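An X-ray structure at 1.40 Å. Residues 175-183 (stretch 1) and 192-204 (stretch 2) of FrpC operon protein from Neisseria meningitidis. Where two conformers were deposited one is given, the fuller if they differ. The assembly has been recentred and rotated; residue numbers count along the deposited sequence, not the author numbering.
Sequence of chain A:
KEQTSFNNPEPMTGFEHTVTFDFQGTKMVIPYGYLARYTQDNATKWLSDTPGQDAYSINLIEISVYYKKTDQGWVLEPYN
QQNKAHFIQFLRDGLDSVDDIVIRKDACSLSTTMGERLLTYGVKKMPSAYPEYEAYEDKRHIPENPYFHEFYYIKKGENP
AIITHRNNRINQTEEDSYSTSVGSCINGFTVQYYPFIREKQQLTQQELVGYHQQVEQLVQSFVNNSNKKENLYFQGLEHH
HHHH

Stretch 1, residues 175-183: EDSYSTSVG
Stretch 2, residues 192-204: QYYPFIREKQQLT

The two stretches associate as a short antiparallel β-ladder that gives way to a looser, loop-against-strand packing, pinned again at its far end by a single backbone hydrogen bond, with 650 Å² buried in all. Stretch 1 is extended throughout and forms a strand from Tyr 178 to Gly 183; stretch 2 enters as a strand that includes Gln 192 and Tyr 193, and its later part is loop and turn.

In the ladder, Val 182 faces Tyr 193 as a hydrogen-bonded pair (CA to CA 5.4 Å). Val 182 N donates to Tyr 193 O at 2.9 Å, and Tyr 193 N donates to Val 182 O at 3.0 Å. Gly 183 and Gln 192 follow as the non-hydrogen-bonded pair, their CA atoms 4.6 Å apart. Gln 192 CA also lies 3.3 Å from Val 182 O, a CA-H...O contact typical of this register. The m, t side chain of Gln 192 lies on the sheet face opposite Val 182 and Tyr 193 and is exposed, as its amide permits.

On the buried face, Val 182 adopts t (phi/psi -134/126) and Tyr 193 adopts p (-163/161), which brings the phenol ring back over the valine. Val 182 CB stands 3.7 Å from the centroid of the Tyr 193 ring, 18° off its normal, so the branched aliphatic side chain covers one ring face. Val 182 CG2 also reaches Pro 195 CD at 4.0 Å. The tyrosine suits this buried place because its OH is hydrogen-bonded elsewhere in the structure.

Beyond the ladder, Tyr 194 (chi1 m) sets its ring edge against the backbone of Thr 180, with CD1 3.3 Å from Thr 180 O; Tyr 194 CA makes a CA-H...O contact of 3.4 Å to the same oxygen. Pro 195, C-gamma endo and lacking an amide hydrogen, packs its CG 3.5 Å from CG2 of Thr 180 (chi1 m). Thus the threonine methyl meets an apolar ring while its OG1 is hydrogen-bonded elsewhere. Water 1 bridges the widening gap, accepting from Thr 180 N at 3.0 Å and donating to Pro 195 O at 2.8 Å.

Stretch 2 then bulges away from stretch 1 through a type I turn from Phe 196 (54/42) to Glu 199, closed by Glu 199 N to Phe 196 O at 3.0 Å. Ile 197 and Arg 198, inside the turn, point their CB atoms away from stretch 1. The chain returns at Lys 200 (-99/-20), whose O accepts a nearly linear hydrogen bond from Tyr 178 N at 2.8 Å, with an angle of 178°; Ser 177 CA lies 4.3 Å from Lys 200 CA.

Tyr 178 (chi1 -79°, chi2 77°) points toward stretch 2 and has the largest area covered there. Gln 202, extended as t, t, lies over one face of its ring, with CB 3.9 Å from the centroid and 14° off the normal. The flat aromatic surface accommodates this aliphatic part of the glutamine, which itself remains exposed.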

# COMPACT_ATOMS: atom_id res chain seq x y z
N GLU A 175 13.56 -17.68 11.94
CA GLU A 175 14.41 -16.83 11.09
C GLU A 175 13.95 -15.38 11.23
O GLU A 175 12.85 -15.13 11.72
CB GLU A 175 14.31 -17.27 9.62
CG GLU A 175 14.46 -18.77 9.38
CD GLU A 175 15.76 -19.34 9.91
OE1 GLU A 175 16.80 -18.65 9.81
OE2 GLU A 175 15.77 -20.49 10.40
N ASP A 176 14.80 -14.43 10.83
CA ASP A 176 14.38 -13.02 10.78
C ASP A 176 13.23 -12.91 9.81
O ASP A 176 13.26 -13.51 8.73
CB ASP A 176 15.50 -12.08 10.31
CG ASP A 176 16.43 -11.64 11.44
OD1 ASP A 176 16.33 -12.16 12.57
OD2 ASP A 176 17.28 -10.76 11.18
N SER A 177 12.20 -12.16 10.19
CA SER A 177 11.03 -11.98 9.36
C SER A 177 10.53 -10.55 9.54
O SER A 177 9.84 -10.25 10.51
CB SER A 177 9.94 -12.98 9.75
OG SER A 177 8.87 -12.97 8.84
N TYR A 178 10.91 -9.67 8.61
CA TYR A 178 10.50 -8.27 8.70
C TYR A 178 9.17 -8.06 8.02
O TYR A 178 8.85 -8.73 7.03
CB TYR A 178 11.56 -7.32 8.10
CG TYR A 178 12.70 -7.10 9.06
CD1 TYR A 178 13.67 -8.06 9.25
CD2 TYR A 178 12.77 -5.94 9.83
CE1 TYR A 178 14.71 -7.86 10.16
CE2 TYR A 178 13.79 -5.73 10.73
CZ TYR A 178 14.75 -6.69 10.88
OH TYR A 178 15.79 -6.51 11.80
N SER A 179 8.38 -7.15 8.56
CA SER A 179 7.16 -6.68 7.91
C SER A 179 7.04 -5.17 8.02
O SER A 179 7.74 -4.53 8.82
CB SER A 179 5.96 -7.35 8.52
OG SER A 179 5.82 -7.02 9.85
N THR A 180 6.13 -4.59 7.25
CA THR A 180 6.02 -3.16 7.06
C THR A 180 4.57 -2.73 7.11
O THR A 180 3.68 -3.38 6.56
CB THR A 180 6.58 -2.76 5.71
OG1 THR A 180 7.92 -3.24 5.58
CG2 THR A 180 6.57 -1.26 5.52
N SER A 181 4.32 -1.60 7.77
CA SER A 181 3.02 -0.93 7.70
C SER A 181 3.25 0.50 7.21
O SER A 181 4.28 1.13 7.54
CB SER A 181 2.34 -0.89 9.06
OG SER A 181 2.99 -0.03 9.96
N VAL A 182 2.29 1.04 6.47
CA VAL A 182 2.33 2.42 6.06
C VAL A 182 0.96 3.04 6.31
O VAL A 182 -0.08 2.54 5.83
CB VAL A 182 2.68 2.59 4.59
CG1 VAL A 182 2.73 4.06 4.24
CG2 VAL A 182 4.02 1.90 4.27
N GLY A 183 0.95 4.15 7.05
CA GLY A 183 -0.19 5.05 7.12
C GLY A 183 0.13 6.34 6.46
O GLY A 183 1.20 6.87 6.72
N GLN A 192 -3.67 3.46 3.43
CA GLN A 192 -3.12 2.59 4.48
C GLN A 192 -2.87 1.23 3.89
O GLN A 192 -3.75 0.65 3.23
CB GLN A 192 -4.09 2.52 5.65
CG GLN A 192 -4.35 3.86 6.31
CD GLN A 192 -5.40 3.88 7.37
OE1 GLN A 192 -5.98 2.87 7.71
NE2 GLN A 192 -5.67 5.08 7.89
N TYR A 193 -1.70 0.66 4.15
CA TYR A 193 -1.35 -0.59 3.51
C TYR A 193 -0.20 -1.28 4.21
O TYR A 193 0.58 -0.65 4.92
CB TYR A 193 -1.02 -0.35 2.04
CG TYR A 193 0.11 0.60 1.72
CD1 TYR A 193 1.37 0.12 1.42
CD2 TYR A 193 -0.08 1.97 1.70
CE1 TYR A 193 2.42 0.99 1.12
CE2 TYR A 193 0.94 2.84 1.39
CZ TYR A 193 2.20 2.35 1.11
OH TYR A 193 3.27 3.15 0.78
N TYR A 194 -0.06 -2.56 3.96
CA TYR A 194 1.05 -3.43 4.35
C TYR A 194 1.77 -3.83 3.06
O TYR A 194 1.31 -4.74 2.35
CB TYR A 194 0.55 -4.67 5.09
CG TYR A 194 -0.12 -4.41 6.40
CD1 TYR A 194 0.58 -3.98 7.50
CD2 TYR A 194 -1.50 -4.63 6.57
CE1 TYR A 194 -0.03 -3.73 8.71
CE2 TYR A 194 -2.13 -4.39 7.79
CZ TYR A 194 -1.40 -3.94 8.86
OH TYR A 194 -2.02 -3.71 10.09
N PRO A 195 2.84 -3.13 2.71
CA PRO A 195 3.54 -3.46 1.48
C PRO A 195 4.52 -4.61 1.61
O PRO A 195 4.89 -5.02 2.72
CB PRO A 195 4.32 -2.19 1.18
CG PRO A 195 4.68 -1.71 2.55
CD PRO A 195 3.49 -2.02 3.42
N PHE A 196 5.01 -5.09 0.47
CA PHE A 196 6.05 -6.11 0.47
C PHE A 196 5.64 -7.34 1.29
O PHE A 196 6.45 -7.90 2.04
CB PHE A 196 7.37 -5.53 1.00
CG PHE A 196 7.99 -4.45 0.17
CD1 PHE A 196 8.56 -4.76 -1.04
CD2 PHE A 196 8.11 -3.13 0.65
CE1 PHE A 196 9.25 -3.80 -1.77
CE2 PHE A 196 8.78 -2.17 -0.09
CZ PHE A 196 9.34 -2.51 -1.28
N ILE A 197 4.39 -7.78 1.16
CA ILE A 197 3.85 -8.76 2.12
C ILE A 197 4.56 -10.11 2.11
O ILE A 197 4.55 -10.81 3.13
CB ILE A 197 2.33 -9.04 1.94
CG1 ILE A 197 1.99 -9.48 0.51
CG2 ILE A 197 1.53 -7.84 2.32
CD1 ILE A 197 0.68 -10.23 0.41
N ARG A 198 5.18 -10.48 1.00
CA ARG A 198 5.92 -11.76 0.96
C ARG A 198 7.41 -11.63 1.29
O ARG A 198 8.12 -12.65 1.34
CB ARG A 198 5.79 -12.43 -0.40
CG ARG A 198 4.33 -12.73 -0.81
CD ARG A 198 3.76 -13.98 -0.18
NE ARG A 198 3.40 -13.81 1.22
CZ ARG A 198 2.18 -13.47 1.67
NH1 ARG A 198 1.18 -13.25 0.83
NH2 ARG A 198 1.97 -13.35 2.98
N GLU A 199 7.90 -10.43 1.50
CA GLU A 199 9.32 -10.28 1.81
C GLU A 199 9.60 -10.45 3.31
O GLU A 199 9.00 -9.77 4.15
CB GLU A 199 9.80 -8.89 1.37
CG GLU A 199 9.45 -8.50 -0.07
CD GLU A 199 9.80 -9.58 -1.07
OE1 GLU A 199 11.03 -9.86 -1.24
OE2 GLU A 199 8.88 -10.24 -1.63
N LYS A 200 10.52 -11.33 3.64
CA LYS A 200 10.92 -11.54 5.04
C LYS A 200 12.22 -10.78 5.36
O LYS A 200 12.52 -10.49 6.53
CB LYS A 200 11.09 -13.05 5.32
CG LYS A 200 9.85 -13.92 5.09
CD LYS A 200 10.15 -15.41 5.31
CE LYS A 200 10.99 -16.00 4.18
NZ LYS A 200 10.33 -15.89 2.84
N GLN A 201 12.99 -10.43 4.34
CA GLN A 201 14.28 -9.77 4.55
C GLN A 201 14.11 -8.31 5.00
O GLN A 201 13.13 -7.64 4.64
CB GLN A 201 15.15 -9.85 3.27
CG GLN A 201 14.75 -8.89 2.12
CD GLN A 201 13.64 -9.40 1.23
OE1 GLN A 201 13.01 -10.44 1.51
NE2 GLN A 201 13.39 -8.67 0.16
N GLN A 202 15.01 -7.81 5.81
CA GLN A 202 15.04 -6.39 6.14
C GLN A 202 15.17 -5.56 4.86
O GLN A 202 15.95 -5.87 3.97
CB GLN A 202 16.17 -6.08 7.12
CG GLN A 202 16.15 -4.69 7.70
CD GLN A 202 17.31 -4.41 8.66
OE1 GLN A 202 17.94 -5.32 9.16
NE2 GLN A 202 17.55 -3.14 8.92
N LEU A 203 14.39 -4.49 4.77
CA LEU A 203 14.35 -3.64 3.63
C LEU A 203 15.00 -2.31 3.99
O LEU A 203 14.95 -1.87 5.13
CB LEU A 203 12.88 -3.43 3.20
CG LEU A 203 12.14 -4.71 2.82
CD1 LEU A 203 10.65 -4.40 2.52
CD2 LEU A 203 12.80 -5.41 1.61
N THR A 204 15.59 -1.66 3.01
CA THR A 204 16.24 -0.40 3.24
C THR A 204 15.24 0.73 3.21
O THR A 204 14.12 0.59 2.70
CB THR A 204 17.30 -0.09 2.18
OG1 THR A 204 16.66 0.14 0.92
CG2 THR A 204 18.31 -1.24 2.02
O HOH W 1 4.37 -6.01 5.26